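Local coordinates for protein beta-galactosidase (Marinomonas sp. ef1, PDB 6Y2K) that hydrolyses terminal beta-galactosidic bonds as a hexameric, cold-active family GH42 beta-galactosidase from an Antarctic bacterium, at residues A333-T338 and A386-V391; V391-I396 and D401-L406. All coordinates share one frame; numbering follows the deposited sequence. Where two conformers were deposited one is given.

Contact 1: A333-T338 and A386-V391; sequences AVRLWT and AQEVKV
The backbones stay well apart; the nearest CA atoms, of R335 on helix 333-343 and A386 on helix 377-395, are 9.8 Å from each other. R335 and E388 bridge the distance with their long side chains and alone make the contact. The R335 chain runs extended from CG to NE, with CG anti to the backbone N (chi1 164°). It crosses the E388 chain at about a right angle. The grip is side-on and uses two nitrogens, one to each carboxylate oxygen. R335 NE gives a nearly straight bond of 2.8 Å to E388 OE1, with an N-H...O angle of 171°, and this oxygen lies close to the guanidinium plane. The second bond, from R335 NH2 to E388 OE2, is 3.0 Å long and more bent. Both oxygens are met on their syn sides. The two flat groups are not coplanar: their planes are turned 55° from each other. OE2 lies further from the guanidinium plane than OE1, in keeping with the more bent NH2 bond. Each partner is held a second time. R335 NH1 makes a salt bridge to D649, and E388 OE1 also accepts from W339 NE1. I640 of strand 636-640 touches both side chains. The buried arginine thus has two acidic partners, which probably favour its positive charge, while the paired bonds restrict rotation of the E388 carboxylate.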
loop_
_atom_site.group_PDB
_atom_site.type_symbol
_atom_site.label_atom_id
_atom_site.label_comp_id
_atom_site.label_asym_id
_atom_site.label_seq_id
_atom_site.Cartn_x
_atom_site.Cartn_y
_atom_site.Cartn_z
ATOM N N ALA A 333 -12.872 31.553 -10.234
ATOM C CA ALA A 333 -12.813 31.523 -8.765
ATOM C C ALA A 333 -13.042 32.886 -8.102
ATOM O O ALA A 333 -13.649 32.944 -7.043
ATOM C CB ALA A 333 -11.511 30.902 -8.269
ATOM N N VAL A 334 -12.577 33.974 -8.718
ATOM C CA VAL A 334 -12.773 35.302 -8.121
ATOM C C VAL A 334 -14.274 35.662 -8.144
ATOM O O VAL A 334 -14.806 36.194 -7.169
ATOM C CB VAL A 334 -11.912 36.393 -8.802
ATOM C CG1 VAL A 334 -12.226 37.772 -8.217
ATOM C CG2 VAL A 334 -10.418 36.057 -8.664
ATOM N N ARG A 335 -14.941 35.364 -9.262
ATOM C CA ARG A 335 -16.406 35.484 -9.349
ATOM C C ARG A 335 -17.093 34.628 -8.284
ATOM O O ARG A 335 -18.011 35.093 -7.610
ATOM C CB ARG A 335 -16.892 35.090 -10.744
ATOM C CG ARG A 335 -18.385 34.813 -10.860
ATOM C CD ARG A 335 -18.795 34.749 -12.320
ATOM N NE ARG A 335 -20.219 34.458 -12.459
ATOM C CZ ARG A 335 -20.757 33.239 -12.516
ATOM N NH1 ARG A 335 -20.014 32.137 -12.418
ATOM N NH2 ARG A 335 -22.073 33.123 -12.653
ATOM N N LEU A 336 -16.630 33.383 -8.153
ATOM C CA LEU A 336 -17.166 32.436 -7.176
ATOM C C LEU A 336 -17.125 33.031 -5.770
ATOM O O LEU A 336 -18.136 33.047 -5.073
ATOM C CB LEU A 336 -16.381 31.111 -7.223
ATOM C CG LEU A 336 -16.947 29.834 -6.596
ATOM C CD1 LEU A 336 -15.919 28.729 -6.760
ATOM C CD2 LEU A 336 -17.314 29.954 -5.128
ATOM N N TRP A 337 -15.947 33.513 -5.368
ATOM C CA TRP A 337 -15.752 34.044 -4.013
ATOM C C TRP A 337 -16.570 35.300 -3.763
ATOM O O TRP A 337 -17.039 35.526 -2.645
ATOM C CB TRP A 337 -14.263 34.339 -3.737
ATOM C CG TRP A 337 -13.343 33.155 -3.857
ATOM C CD1 TRP A 337 -13.611 31.864 -3.494
ATOM C CD2 TRP A 337 -11.993 33.166 -4.338
ATOM N NE1 TRP A 337 -12.518 31.064 -3.736
ATOM C CE2 TRP A 337 -11.511 31.836 -4.256
ATOM C CE3 TRP A 337 -11.145 34.170 -4.846
ATOM C CZ2 TRP A 337 -10.213 31.480 -4.656
ATOM C CZ3 TRP A 337 -9.857 33.816 -5.245
ATOM C CH2 TRP A 337 -9.401 32.476 -5.140
ATOM N N THR A 338 -16.734 36.115 -4.805
ATOM C CA THR A 338 -17.504 37.357 -4.710
ATOM C C THR A 338 -18.983 37.065 -4.470
ATOM O O THR A 338 -19.564 37.590 -3.513
ATOM C CB THR A 338 -17.298 38.242 -5.959
ATOM O OG1 THR A 338 -15.898 38.453 -6.176
ATOM C CG2 THR A 338 -17.978 39.610 -5.803
ATOM N N ALA A 386 -20.356 42.505 -11.611
ATOM C CA ALA A 386 -21.088 43.782 -11.600
ATOM C C ALA A 386 -22.290 43.756 -12.556
ATOM O O ALA A 386 -23.380 44.210 -12.198
ATOM C CB ALA A 386 -20.153 44.939 -11.949
ATOM N N GLN A 387 -22.079 43.203 -13.751
ATOM C CA GLN A 387 -23.159 42.999 -14.732
ATOM C C GLN A 387 -24.207 42.033 -14.181
ATOM O O GLN A 387 -25.407 42.300 -14.276
ATOM C CB GLN A 387 -22.605 42.475 -16.062
ATOM C CG GLN A 387 -21.722 43.481 -16.793
ATOM C CD GLN A 387 -20.791 42.873 -17.845
ATOM O OE1 GLN A 387 -20.581 41.651 -17.905
ATOM N NE2 GLN A 387 -20.209 43.742 -18.680
ATOM N N GLU A 388 -23.756 40.932 -13.578
ATOM C CA GLU A 388 -24.677 39.938 -13.026
ATOM C C GLU A 388 -25.517 40.449 -11.861
ATOM O O GLU A 388 -26.674 40.031 -11.739
ATOM C CB GLU A 388 -23.957 38.641 -12.634
ATOM C CG GLU A 388 -23.483 37.819 -13.828
ATOM C CD GLU A 388 -22.677 36.590 -13.428
ATOM O OE1 GLU A 388 -22.019 36.593 -12.355
ATOM O OE2 GLU A 388 -22.713 35.602 -14.188
ATOM N N VAL A 389 -24.987 41.346 -11.020
ATOM C CA VAL A 389 -25.835 41.874 -9.929
ATOM C C VAL A 389 -26.939 42.795 -10.492
ATOM O O VAL A 389 -28.035 42.815 -9.953
ATOM C CB VAL A 389 -25.107 42.502 -8.687
ATOM C CG1 VAL A 389 -23.699 41.950 -8.449
ATOM C CG2 VAL A 389 -25.146 44.019 -8.677
ATOM N N LYS A 390 -26.658 43.529 -11.568
ATOM C CA LYS A 390 -27.698 44.328 -12.241
ATOM C C LYS A 390 -28.803 43.437 -12.818
ATOM O O LYS A 390 -29.981 43.734 -12.639
ATOM C CB LYS A 390 -27.106 45.214 -13.335
ATOM C CG LYS A 390 -26.265 46.358 -12.792
ATOM C CD LYS A 390 -25.630 47.138 -13.923
ATOM C CE LYS A 390 -24.732 48.247 -13.402
ATOM N NZ LYS A 390 -23.787 48.695 -14.465
ATOM N N VAL A 391 -28.405 42.333 -13.458
ATOM C CA VAL A 391 -29.351 41.320 -13.972
ATOM C C VAL A 391 -30.219 40.753 -12.842
ATOM O O VAL A 391 -31.442 40.630 -12.988
ATOM C CB VAL A 391 -28.625 40.177 -14.722
ATOM C CG1 VAL A 391 -29.585 39.048 -15.089
ATOM C CG2 VAL A 391 -27.946 40.696 -15.984
#

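Contact 2: V391-I396 and D401-L406; sequences VLAESI and DELMSL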
loop_
_atom_site.group_PDB
_atom_site.type_symbol
_atom_site.label_atom_id
_atom_site.label_comp_id
_atom_site.label_asym_id
_atom_site.label_seq_id
_atom_site.Cartn_x
_atom_site.Cartn_y
_atom_site.Cartn_z
ATOM N N VAL A 391 -28.405 42.333 -13.458
ATOM C CA VAL A 391 -29.351 41.320 -13.972
ATOM C C VAL A 391 -30.219 40.753 -12.842
ATOM O O VAL A 391 -31.442 40.630 -12.988
ATOM C CB VAL A 391 -28.625 40.177 -14.722
ATOM C CG1 VAL A 391 -29.585 39.048 -15.089
ATOM C CG2 VAL A 391 -27.946 40.696 -15.984
ATOM N N LEU A 392 -29.588 40.430 -11.716
ATOM C CA LEU A 392 -30.301 39.903 -10.564
ATOM C C LEU A 392 -31.304 40.922 -10.034
ATOM O O LEU A 392 -32.463 40.591 -9.835
ATOM C CB LEU A 392 -29.333 39.523 -9.440
ATOM C CG LEU A 392 -29.710 38.455 -8.396
ATOM C CD1 LEU A 392 -29.100 38.803 -7.038
ATOM C CD2 LEU A 392 -31.194 38.150 -8.246
ATOM N N ALA A 393 -30.841 42.152 -9.809
ATOM C CA ALA A 393 -31.678 43.216 -9.264
ATOM C C ALA A 393 -32.921 43.440 -10.135
ATOM O O ALA A 393 -34.034 43.515 -9.615
ATOM C CB ALA A 393 -30.880 44.510 -9.127
ATOM N N GLU A 394 -32.724 43.506 -11.450
ATOM C CA GLU A 394 -33.833 43.690 -12.384
ATOM C C GLU A 394 -34.818 42.516 -12.368
ATOM O O GLU A 394 -36.030 42.739 -12.385
ATOM C CB GLU A 394 -33.329 43.928 -13.810
ATOM C CG GLU A 394 -34.459 44.093 -14.822
ATOM C CD GLU A 394 -34.034 44.752 -16.121
ATOM O OE1 GLU A 394 -32.912 44.470 -16.608
ATOM O OE2 GLU A 394 -34.838 45.547 -16.667
ATOM N N SER A 395 -34.303 41.284 -12.333
ATOM C CA SER A 395 -35.155 40.085 -12.323
ATOM C C SER A 395 -36.102 40.029 -11.133
ATOM O O SER A 395 -37.237 39.570 -11.274
ATOM C CB SER A 395 -34.314 38.800 -12.371
ATOM O OG SER A 395 -35.134 37.640 -12.289
ATOM N N ILE A 396 -35.647 40.489 -9.971
ATOM C CA ILE A 396 -36.493 40.487 -8.767
ATOM C C ILE A 396 -37.086 41.865 -8.421
ATOM O O ILE A 396 -37.628 42.042 -7.334
ATOM C CB ILE A 396 -35.771 39.847 -7.546
ATOM C CG1 ILE A 396 -34.551 40.667 -7.095
ATOM C CG2 ILE A 396 -35.358 38.422 -7.879
ATOM C CD1 ILE A 396 -33.865 40.135 -5.854
ATOM N N ASP A 401 -30.006 49.361 -3.547
ATOM C CA ASP A 401 -30.153 49.500 -2.100
ATOM C C ASP A 401 -31.096 48.446 -1.501
ATOM O O ASP A 401 -30.836 47.911 -0.417
ATOM C CB ASP A 401 -30.650 50.911 -1.758
ATOM C CG ASP A 401 -30.262 51.336 -0.369
ATOM O OD1 ASP A 401 -30.921 50.893 0.601
ATOM O OD2 ASP A 401 -29.294 52.118 -0.255
ATOM N N GLU A 402 -32.192 48.166 -2.201
ATOM C CA GLU A 402 -33.102 47.084 -1.820
ATOM C C GLU A 402 -32.430 45.706 -1.919
ATOM O O GLU A 402 -32.633 44.854 -1.056
ATOM C CB GLU A 402 -34.358 47.116 -2.686
ATOM C CG GLU A 402 -35.270 48.294 -2.376
ATOM C CD GLU A 402 -36.392 48.455 -3.386
ATOM O OE1 GLU A 402 -36.157 48.275 -4.602
ATOM O OE2 GLU A 402 -37.518 48.767 -2.953
ATOM N N LEU A 403 -31.618 45.519 -2.959
ATOM C CA LEU A 403 -30.836 44.284 -3.152
ATOM C C LEU A 403 -29.949 44.004 -1.936
ATOM O O LEU A 403 -29.960 42.902 -1.385
ATOM C CB LEU A 403 -29.959 44.376 -4.410
ATOM C CG LEU A 403 -29.832 43.164 -5.334
ATOM C CD1 LEU A 403 -28.575 43.311 -6.176
ATOM C CD2 LEU A 403 -29.841 41.835 -4.604
ATOM N N MET A 404 -29.198 45.019 -1.524
ATOM C CA MET A 404 -28.328 44.943 -0.344
ATOM C C MET A 404 -29.110 44.650 0.940
ATOM O O MET A 404 -28.591 43.988 1.837
ATOM C CB MET A 404 -27.534 46.249 -0.202
ATOM C CG MET A 404 -26.661 46.363 1.037
ATOM S SD MET A 404 -25.769 47.925 1.072
ATOM C CE MET A 404 -24.548 47.580 -0.177
ATOM N N SER A 405 -30.343 45.153 1.020
ATOM C CA SER A 405 -31.201 44.972 2.182
ATOM C C SER A 405 -31.920 43.618 2.267
ATOM O O SER A 405 -32.624 43.380 3.251
ATOM C CB SER A 405 -32.251 46.090 2.229
ATOM O OG SER A 405 -31.616 47.357 2.275
ATOM N N LEU A 406 -31.767 42.741 1.270
ATOM C CA LEU A 406 -32.322 41.381 1.363
ATOM C C LEU A 406 -31.921 40.732 2.689
ATOM O O LEU A 406 -30.780 40.904 3.134
ATOM C CB LEU A 406 -31.829 40.485 0.221
ATOM C CG LEU A 406 -32.463 40.633 -1.160
ATOM C CD1 LEU A 406 -31.670 39.809 -2.166
ATOM C CD2 LEU A 406 -33.926 40.220 -1.134
#
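L403 of helix 400-404 packs against L392 and A393 near the end of helix 377-395. The CA atoms of A393 and L403 lie 6.3 Å apart, a close approach, consistent with the small alanine at this point. The L403 side chain carries most of the contact. Its CB leaves the backbone toward helix 377-395. CG comes next and lies 4.2 Å from A393 CB. There the chain forks, and each methyl takes a different partner. CD1 continues to the alanine, with L403 CD1 3.9 Å from A393 CB. CD2 turns to the neighbouring leucine, with L403 CD2 4.0 Å from L392 CD1. L403 thus straddles two consecutive residues of the longer helix. The L392 side chain crosses it obliquely. L392 has CG anti to its own backbone N (chi1 -155°), and its CD1 is the methyl that reaches L403. M1, at the start of the chain, is touched by both leucines.

A second, looser touch lies beyond the helix ends. I396, the first residue to leave the helical conformation, meets L406 through their CD1 atoms at 4.3 Å. V618 of strand 618-623 touches both of these side chains. No hydrogen bond crosses between the segments. Within 401-406, D401 O accepts from both S405 N and S405 OG, which reach it from opposite faces of its carbonyl plane. The S405 OG bond to D401 O is 2.9 Å long. This is plain packing at the end of the TIM barrel: the long helix that follows the eighth strand, a short connection, and a short helix lying steeply across its C-terminal part.

In the fold
Contacts 1 and 2 follow each other along helix 377-395 and share V391. Their centres are about 13 Å apart. They also touch directly, V389 O of contact 1 lying 3.8 Å from L403 CD1 of contact 2. Contact 1 ties this helix to helix 333-343, which comes between the seventh and eighth barrel strands in the sequence. Contact 2 packs the short helix 400-404 against the end of the same helix, before strand 412-415 begins the mixed sheet. One contact is ionic and the other apolar. Both border the C-terminal antiparallel sheet, through I640 and V618 respectively. The centres lie about 23 and 27 Å from the chain centre.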